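Local structure of nucleoside permease NupG (Escherichia coli K-12, 7DLA) at residues Leu47-Val52 / Asn354-Ile359; Phe213-Met218 / Met348-Thr353; Leu224-Asn228 / Tyr318-Phe322. The protein carries purine and pyrimidine nucleosides across the inner membrane, driven by the proton motive force, as a nucleoside:proton symporter of the major facilitator superfamily. The protein carries 1 engineered substitution. All coordinates share one frame; numbering follows the deposited sequence.

Contact 1 of 3, residues Leu47-Val52 / Asn354-Ile359; sequences LGIAAV and NGFGCI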
loop_
_atom_site.group_PDB
_atom_site.type_symbol
_atom_site.label_atom_id
_atom_site.label_comp_id
_atom_site.label_asym_id
_atom_site.label_seq_id
_atom_site.Cartn_x
_atom_site.Cartn_y
_atom_site.Cartn_z
ATOM N N LEU A 47 -0.117 3.553 -9.193
ATOM C CA LEU A 47 0.543 3.724 -7.902
ATOM C C LEU A 47 2.030 3.423 -8.006
ATOM O O LEU A 47 2.862 4.230 -7.588
ATOM C CB LEU A 47 -0.123 2.830 -6.857
ATOM C CG LEU A 47 -1.619 3.074 -6.625
ATOM C CD1 LEU A 47 -2.491 1.890 -7.029
ATOM C CD2 LEU A 47 -1.854 3.409 -5.173
ATOM N N GLY A 48 2.374 2.268 -8.588
ATOM C CA GLY A 48 3.771 1.907 -8.774
ATOM C C GLY A 48 4.504 2.873 -9.681
ATOM O O GLY A 48 5.583 3.352 -9.341
ATOM N N ILE A 49 3.944 3.152 -10.864
ATOM C CA ILE A 49 4.621 4.109 -11.753
ATOM C C ILE A 49 4.969 5.390 -11.009
ATOM O O ILE A 49 6.098 5.876 -11.084
ATOM C CB ILE A 49 3.823 4.446 -13.034
ATOM C CG1 ILE A 49 3.532 3.239 -13.952
ATOM C CG2 ILE A 49 4.510 5.575 -13.793
ATOM C CD1 ILE A 49 2.177 2.608 -13.837
ATOM N N ALA A 50 3.997 5.974 -10.314
ATOM C CA ALA A 50 4.246 7.189 -9.549
ATOM C C ALA A 50 5.254 6.955 -8.439
ATOM O O ALA A 50 6.044 7.848 -8.106
ATOM C CB ALA A 50 2.939 7.690 -8.954
ATOM N N ALA A 51 5.216 5.768 -7.832
ATOM C CA ALA A 51 5.971 5.535 -6.610
ATOM C C ALA A 51 7.448 5.391 -6.909
ATOM O O ALA A 51 8.295 5.751 -6.087
ATOM C CB ALA A 51 5.445 4.295 -5.894
ATOM N N VAL A 52 7.781 4.869 -8.079
ATOM C CA VAL A 52 9.184 4.612 -8.346
ATOM C C VAL A 52 9.992 5.906 -8.356
ATOM O O VAL A 52 11.133 5.927 -7.885
ATOM C CB VAL A 52 9.349 3.831 -9.649
ATOM C CG1 VAL A 52 8.455 2.611 -9.637
ATOM C CG2 VAL A 52 9.053 4.716 -10.807
ATOM N N ASN A 354 8.126 -2.008 -3.862
ATOM C CA ASN A 354 6.805 -1.388 -3.887
ATOM C C ASN A 354 6.514 -0.600 -5.151
ATOM O O ASN A 354 5.347 -0.306 -5.410
ATOM C CB ASN A 354 6.626 -0.434 -2.699
ATOM C CG ASN A 354 6.618 -1.144 -1.377
ATOM O OD1 ASN A 354 7.370 -2.096 -1.173
ATOM N ND2 ASN A 354 5.765 -0.694 -0.461
ATOM N N GLY A 355 7.527 -0.204 -5.912
ATOM C CA GLY A 355 7.259 0.454 -7.177
ATOM C C GLY A 355 7.179 -0.569 -8.292
ATOM O O GLY A 355 6.110 -0.810 -8.866
ATOM N N PHE A 356 8.318 -1.219 -8.549
ATOM C CA PHE A 356 8.427 -2.205 -9.622
ATOM C C PHE A 356 7.657 -3.474 -9.288
ATOM O O PHE A 356 6.959 -4.033 -10.142
ATOM C CB PHE A 356 9.898 -2.513 -9.856
ATOM C CG PHE A 356 10.681 -1.319 -10.273
ATOM C CD1 PHE A 356 10.371 -0.655 -11.451
ATOM C CD2 PHE A 356 11.676 -0.798 -9.438
ATOM C CE1 PHE A 356 11.081 0.473 -11.825
ATOM C CE2 PHE A 356 12.392 0.337 -9.797
ATOM C CZ PHE A 356 12.092 0.976 -10.993
ATOM N N GLY A 357 7.805 -3.964 -8.056
ATOM C CA GLY A 357 6.915 -5.007 -7.588
ATOM C C GLY A 357 5.467 -4.663 -7.855
ATOM O O GLY A 357 4.701 -5.500 -8.331
ATOM N N CYS A 358 5.083 -3.401 -7.604
ATOM C CA CYS A 358 3.693 -3.000 -7.796
ATOM C C CYS A 358 3.311 -3.044 -9.260
ATOM O O CYS A 358 2.297 -3.639 -9.621
ATOM C CB CYS A 358 3.439 -1.598 -7.238
ATOM S SG CYS A 358 1.667 -1.047 -7.070
ATOM N N ILE A 359 4.075 -2.374 -10.118
ATOM C CA ILE A 359 3.712 -2.355 -11.529
ATOM C C ILE A 359 3.584 -3.770 -12.061
ATOM O O ILE A 359 2.569 -4.139 -12.674
ATOM C CB ILE A 359 4.722 -1.532 -12.339
ATOM C CG1 ILE A 359 5.039 -0.237 -11.602
ATOM C CG2 ILE A 359 4.184 -1.264 -13.702
ATOM C CD1 ILE A 359 6.278 0.457 -12.077
#
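Gly48 and Gly355 bring residues 47-52 and 354-359 nearest, CA to CA 4.1 Å, where helices 37-64 and 342-371 pass each other. The short segments run nearly antiparallel, at 157°, and their axes close to 7.5 Å. Lacking side chains, the two glycines let backbone meet backbone: a CB on Gly48 would run into Gly355 O and Ile359, and one on Gly355 into Val52. Gly48 CA faces Gly355 O at 3.6 Å in a bent CA-H...O contact. Helix 342-371 has a wider pi-type turn at 354-356, just where it meets its partner. By order in the chain these are transmembrane helices 2 and 11 of the major facilitator fold, one from each six-helix half, so the contact spans the boundary between the halves. Cys358 SG, turned opposite the main-chain nitrogen (chi1 -168°), lies 3.7 Å from Gly48 N. Ile359 reaches across with CG1 and CD1 against the backbone of Gly48 and Ile49, CG1 lying 3.6 Å from Ile49 N; CD1 also meets Val52 CG1. Cutting this side chain back to an alanine would probably open a gap beside Gly48 and leave Val52 CG1 without one of its apolar neighbours. Val52 CG1 sits over one face of the Phe356 ring in a CH-pi contact, 4.2 Å from the centroid and displaced toward the rim, while Met351 touches both residues.

Contact 2 of 3, residues Phe213-Met218 / Met348-Thr353; sequences FFIFSM and MFLMMT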
loop_
_atom_site.group_PDB
_atom_site.type_symbol
_atom_site.label_atom_id
_atom_site.label_comp_id
_atom_site.label_asym_id
_atom_site.label_seq_id
_atom_site.Cartn_x
_atom_site.Cartn_y
_atom_site.Cartn_z
ATOM N N PHE A 213 19.063 -10.734 -4.264
ATOM C CA PHE A 213 18.077 -10.360 -3.253
ATOM C C PHE A 213 17.063 -9.353 -3.791
ATOM O O PHE A 213 15.864 -9.468 -3.534
ATOM C CB PHE A 213 18.740 -9.777 -2.019
ATOM C CG PHE A 213 17.783 -9.578 -0.924
ATOM C CD1 PHE A 213 17.075 -10.653 -0.421
ATOM C CD2 PHE A 213 17.446 -8.304 -0.510
ATOM C CE1 PHE A 213 16.116 -10.472 0.578
ATOM C CE2 PHE A 213 16.474 -8.098 0.482
ATOM C CZ PHE A 213 15.808 -9.183 1.029
ATOM N N PHE A 214 17.534 -8.346 -4.527
ATOM C CA PHE A 214 16.644 -7.306 -5.032
ATOM C C PHE A 214 15.654 -7.856 -6.048
ATOM O O PHE A 214 14.461 -7.515 -6.008
ATOM C CB PHE A 214 17.439 -6.153 -5.644
ATOM C CG PHE A 214 18.108 -5.271 -4.630
ATOM C CD1 PHE A 214 17.504 -5.024 -3.412
ATOM C CD2 PHE A 214 19.300 -4.624 -4.917
ATOM C CE1 PHE A 214 18.101 -4.195 -2.479
ATOM C CE2 PHE A 214 19.889 -3.790 -3.990
ATOM C CZ PHE A 214 19.293 -3.582 -2.769
ATOM N N ILE A 215 16.115 -8.684 -6.988
ATOM C CA ILE A 215 15.135 -9.212 -7.935
ATOM C C ILE A 215 14.148 -10.112 -7.218
ATOM O O ILE A 215 12.952 -10.105 -7.524
ATOM C CB ILE A 215 15.796 -9.928 -9.121
ATOM C CG1 ILE A 215 16.852 -9.025 -9.747
ATOM C CG2 ILE A 215 14.745 -10.261 -10.172
ATOM C CD1 ILE A 215 17.140 -9.345 -11.195
ATOM N N PHE A 216 14.616 -10.887 -6.239
ATOM C CA PHE A 216 13.661 -11.599 -5.404
ATOM C C PHE A 216 12.683 -10.645 -4.744
ATOM O O PHE A 216 11.517 -10.978 -4.524
ATOM C CB PHE A 216 14.352 -12.386 -4.313
ATOM C CG PHE A 216 13.401 -13.238 -3.559
ATOM C CD1 PHE A 216 12.712 -14.251 -4.205
ATOM C CD2 PHE A 216 13.100 -12.959 -2.244
ATOM C CE1 PHE A 216 11.805 -15.037 -3.529
ATOM C CE2 PHE A 216 12.184 -13.725 -1.563
ATOM C CZ PHE A 216 11.542 -14.774 -2.203
ATOM N N SER A 217 13.162 -9.475 -4.354
ATOM C CA SER A 217 12.299 -8.572 -3.626
ATOM C C SER A 217 11.238 -8.020 -4.556
ATOM O O SER A 217 10.085 -7.814 -4.157
ATOM C CB SER A 217 13.140 -7.485 -2.976
ATOM O OG SER A 217 13.876 -8.059 -1.919
ATOM N N MET A 218 11.592 -7.841 -5.822
ATOM C CA MET A 218 10.591 -7.451 -6.801
ATOM C C MET A 218 9.562 -8.554 -6.998
ATOM O O MET A 218 8.355 -8.300 -7.020
ATOM C CB MET A 218 11.255 -7.147 -8.126
ATOM C CG MET A 218 10.241 -6.782 -9.150
ATOM S SD MET A 218 11.131 -6.296 -10.593
ATOM C CE MET A 218 11.292 -7.935 -11.323
ATOM N N MET A 348 16.677 1.790 -2.917
ATOM C CA MET A 348 16.510 0.861 -4.025
ATOM C C MET A 348 15.676 -0.355 -3.633
ATOM O O MET A 348 14.928 -0.885 -4.451
ATOM C CB MET A 348 17.907 0.449 -4.486
ATOM C CG MET A 348 18.065 -0.592 -5.581
ATOM S SD MET A 348 18.067 -0.027 -7.302
ATOM C CE MET A 348 18.905 1.554 -7.247
ATOM N N PHE A 349 15.800 -0.823 -2.390
ATOM C CA PHE A 349 15.018 -1.964 -1.932
ATOM C C PHE A 349 13.541 -1.639 -1.938
ATOM O O PHE A 349 12.730 -2.392 -2.481
ATOM C CB PHE A 349 15.451 -2.384 -0.530
ATOM C CG PHE A 349 14.521 -3.369 0.114
ATOM C CD1 PHE A 349 14.472 -4.679 -0.296
ATOM C CD2 PHE A 349 13.670 -2.974 1.127
ATOM C CE1 PHE A 349 13.595 -5.588 0.311
ATOM C CE2 PHE A 349 12.790 -3.881 1.729
ATOM C CZ PHE A 349 12.756 -5.185 1.322
ATOM N N LEU A 350 13.171 -0.506 -1.346
ATOM C CA LEU A 350 11.768 -0.130 -1.281
ATOM C C LEU A 350 11.240 0.236 -2.670
ATOM O O LEU A 350 10.129 -0.150 -3.043
ATOM C CB LEU A 350 11.633 1.003 -0.258
ATOM C CG LEU A 350 10.960 0.699 1.097
ATOM C CD1 LEU A 350 11.704 -0.367 1.874
ATOM C CD2 LEU A 350 10.905 1.958 1.961
ATOM N N MET A 351 12.051 0.919 -3.478
ATOM C CA MET A 351 11.656 1.223 -4.849
ATOM C C MET A 351 11.370 -0.051 -5.642
ATOM O O MET A 351 10.303 -0.189 -6.256
ATOM C CB MET A 351 12.756 2.052 -5.514
ATOM C CG MET A 351 12.506 2.418 -6.964
ATOM S SD MET A 351 14.050 2.700 -7.849
ATOM C CE MET A 351 13.434 3.676 -9.221
ATOM N N MET A 352 12.320 -0.991 -5.643
ATOM C CA MET A 352 12.142 -2.277 -6.307
ATOM C C MET A 352 10.923 -3.020 -5.765
ATOM O O MET A 352 10.131 -3.582 -6.536
ATOM C CB MET A 352 13.419 -3.111 -6.121
ATOM C CG MET A 352 13.539 -4.408 -6.942
ATOM S SD MET A 352 14.460 -4.233 -8.476
ATOM C CE MET A 352 15.715 -3.084 -7.919
ATOM N N THR A 353 10.732 -3.001 -4.446
ATOM C CA THR A 353 9.746 -3.868 -3.821
ATOM C C THR A 353 8.318 -3.336 -3.923
ATOM O O THR A 353 7.380 -4.137 -4.048
ATOM C CB THR A 353 10.091 -4.072 -2.349
ATOM O OG1 THR A 353 11.502 -4.238 -2.213
ATOM C CG2 THR A 353 9.439 -5.341 -1.838
#
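Met352 lays its CG over the backbone of helix 208-222, 3.4 Å from Phe214 O, and against Met218 CB at 3.8 Å. Bends at chi2 and chi3 fold the chain back, bringing the methyl CE beside Phe214 CB. The Phe214 ring stands across Met348, whose CG lies over one face, while Phe214 CE1 meets the edge of the Phe349 ring and packs 3.8 Å from Phe349 CB. A chi1 of 169° swings the Phe349 ring toward the neighbouring helix, where Ser217 OG faces its edge near the plane, 3.3 Å from Phe349 CE1. The same ring slants against Phe213, with CE1 3.8 Å from Phe213 CE2. Ser217 OG also lies over a face of the Phe213 ring and donates to Phe213 O at 2.9 Å, from above the carbonyl plane; Ser217 N reaches that oxygen from the opposite face. Further along, Thr353 CG2 lies 3.5 Å from Ser217 O. Val333 of helix 305-335 touches all three phenylalanines, and Phe205 meets Phe214, Met348 and Met352. Both segments belong to the C-terminal half, as transmembrane helices 7 and 11. With the serine hydroxyl given to Phe213 O rather than to the partner segment, the contact rests mainly on apolar packing between aromatic and thioether groups.

Contact 3 of 3, residues Leu224-Asn228 / Tyr318-Phe322; sequences LQITN and YGCAF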
loop_
_atom_site.group_PDB
_atom_site.type_symbol
_atom_site.label_atom_id
_atom_site.label_comp_id
_atom_site.label_asym_id
_atom_site.label_seq_id
_atom_site.Cartn_x
_atom_site.Cartn_y
_atom_site.Cartn_z
ATOM N N LEU A 224 2.199 -8.279 -3.246
ATOM C CA LEU A 224 1.924 -7.684 -1.938
ATOM C C LEU A 224 0.512 -7.115 -1.849
ATOM O O LEU A 224 -0.146 -7.254 -0.810
ATOM C CB LEU A 224 2.956 -6.601 -1.614
ATOM C CG LEU A 224 4.255 -7.071 -0.964
ATOM C CD1 LEU A 224 5.119 -5.884 -0.674
ATOM C CD2 LEU A 224 3.959 -7.816 0.316
ATOM N N GLN A 225 0.082 -6.394 -2.885
ATOM C CA GLN A 225 -1.220 -5.673 -2.880
ATOM C C GLN A 225 -2.355 -6.436 -3.562
ATOM O O GLN A 225 -3.469 -5.944 -3.514
ATOM C CB GLN A 225 -1.070 -4.378 -3.667
ATOM C CG GLN A 225 0.305 -3.761 -3.543
ATOM C CD GLN A 225 0.374 -2.920 -2.300
ATOM O OE1 GLN A 225 -0.555 -2.888 -1.511
ATOM N NE2 GLN A 225 1.487 -2.241 -2.113
ATOM N N ILE A 226 -2.092 -7.611 -4.119
ATOM C CA ILE A 226 -3.099 -8.412 -4.877
ATOM C C ILE A 226 -4.381 -8.566 -4.074
ATOM O O ILE A 226 -5.439 -8.374 -4.623
ATOM C CB ILE A 226 -2.533 -9.793 -5.218
ATOM C CG1 ILE A 226 -1.485 -9.709 -6.317
ATOM C CG2 ILE A 226 -3.654 -10.731 -5.602
ATOM C CD1 ILE A 226 -1.083 -11.040 -6.800
ATOM N N THR A 227 -4.249 -8.929 -2.810
ATOM C CA THR A 227 -5.379 -9.093 -1.875
ATOM C C THR A 227 -6.095 -7.747 -1.726
ATOM O O THR A 227 -7.318 -7.723 -1.738
ATOM C CB THR A 227 -4.775 -9.615 -0.576
ATOM O OG1 THR A 227 -5.642 -9.355 0.517
ATOM C CG2 THR A 227 -3.443 -8.958 -0.305
ATOM N N ASN A 228 -5.338 -6.655 -1.663
ATOM C CA ASN A 228 -5.895 -5.292 -1.505
ATOM C C ASN A 228 -6.477 -4.805 -2.826
ATOM O O ASN A 228 -7.233 -3.859 -2.793
ATOM C CB ASN A 228 -4.830 -4.317 -1.012
ATOM C CG ASN A 228 -4.404 -4.585 0.409
ATOM O OD1 ASN A 228 -5.135 -5.200 1.169
ATOM N ND2 ASN A 228 -3.223 -4.128 0.774
ATOM N N TYR A 318 -2.712 -12.197 6.938
ATOM C CA TYR A 318 -2.268 -11.130 6.049
ATOM C C TYR A 318 -1.313 -10.170 6.751
ATOM O O TYR A 318 -0.411 -9.613 6.121
ATOM C CB TYR A 318 -3.480 -10.354 5.520
ATOM C CG TYR A 318 -3.114 -9.077 4.817
ATOM C CD1 TYR A 318 -2.711 -9.079 3.492
ATOM C CD2 TYR A 318 -3.116 -7.879 5.490
ATOM C CE1 TYR A 318 -2.369 -7.903 2.854
ATOM C CE2 TYR A 318 -2.769 -6.711 4.870
ATOM C CZ TYR A 318 -2.400 -6.720 3.560
ATOM O OH TYR A 318 -2.066 -5.521 2.973
ATOM N N GLY A 319 -1.511 -9.944 8.046
ATOM C CA GLY A 319 -0.783 -8.870 8.693
ATOM C C GLY A 319 0.685 -9.198 8.844
ATOM O O GLY A 319 1.561 -8.409 8.476
ATOM N N CYS A 320 0.972 -10.360 9.415
ATOM C CA CYS A 320 2.321 -10.892 9.359
ATOM C C CYS A 320 2.839 -10.903 7.923
ATOM O O CYS A 320 3.859 -10.281 7.618
ATOM C CB CYS A 320 2.323 -12.285 9.977
ATOM S SG CYS A 320 3.602 -13.302 9.378
ATOM N N ALA A 321 2.111 -11.563 7.009
ATOM C CA ALA A 321 2.570 -11.666 5.621
ATOM C C ALA A 321 3.039 -10.328 5.044
ATOM O O ALA A 321 4.084 -10.263 4.393
ATOM C CB ALA A 321 1.460 -12.249 4.751
ATOM N N PHE A 322 2.290 -9.248 5.283
ATOM C CA PHE A 322 2.571 -7.944 4.675
ATOM C C PHE A 322 3.618 -7.142 5.448
ATOM O O PHE A 322 4.461 -6.477 4.833
ATOM C CB PHE A 322 1.256 -7.141 4.514
ATOM C CG PHE A 322 1.407 -5.837 3.738
ATOM C CD1 PHE A 322 2.048 -4.730 4.287
ATOM C CD2 PHE A 322 1.002 -5.758 2.420
ATOM C CE1 PHE A 322 2.215 -3.543 3.554
ATOM C CE2 PHE A 322 1.174 -4.581 1.687
ATOM C CZ PHE A 322 1.782 -3.474 2.255
#
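Asn228 and Tyr318 meet with amide and ring planes 64° apart, the side chains crossing at about a right angle. Asn228 ND2 donates to Tyr318 OH at 2.8 Å; the N-H...O angle is 147°, so the bond is bent, and the hydroxyl sits somewhat out of the amide plane. Thr227 comes at the same ring obliquely, with CG2 3.5 Å from Tyr318 CE1, while its OG1 is hydrogen-bonded to Arg294. Leu224 and Gln225 lie at the break between helices 208-222 and 226-236, which together form transmembrane helix 7; helix 305-335 carries transmembrane helix 10. In the major facilitator fold, helices 7 and 10 line the central cavity from the C-terminal half. Phe322 turns a ring edge toward this break. Leu224 O lies in the plane of that ring, 3.7 Å from Phe322 CD2, and Gln225 OE1 also approaches the edge, 4.0 Å from CE2 of Phe322. Both oxygens thus meet C-H bonds, whose weak positive polarity is likely to suit them. Leu224 CD2 packs beside Phe322 CD2 at 4.2 Å, and Phe322 CB lies above one face of the Tyr318 ring, toward its rim.

Contacts 1 and 2 share helix 342-371: residues 354-359 turn toward the N-terminal half and residues 348-353 toward helix 208-222. They also touch directly, Met218 CG packing near Gly357 N, which probably hydrogen-bonds to Met352 O. Contact 3 joins the break and following turn of transmembrane helix 7 to helix 305-335, its centre about 16 Å from the centre of each of the others. Contact 1, between the halves, is partly buried and relies on glycine backbone flanked by aliphatic side chains and one aromatic ring; contact 2, inside the C-terminal half, is buried and mainly aromatic and thioether. Contact 3 is also buried, yet alone has a hydrogen bond between its segments, and lies closest to the chain's centre.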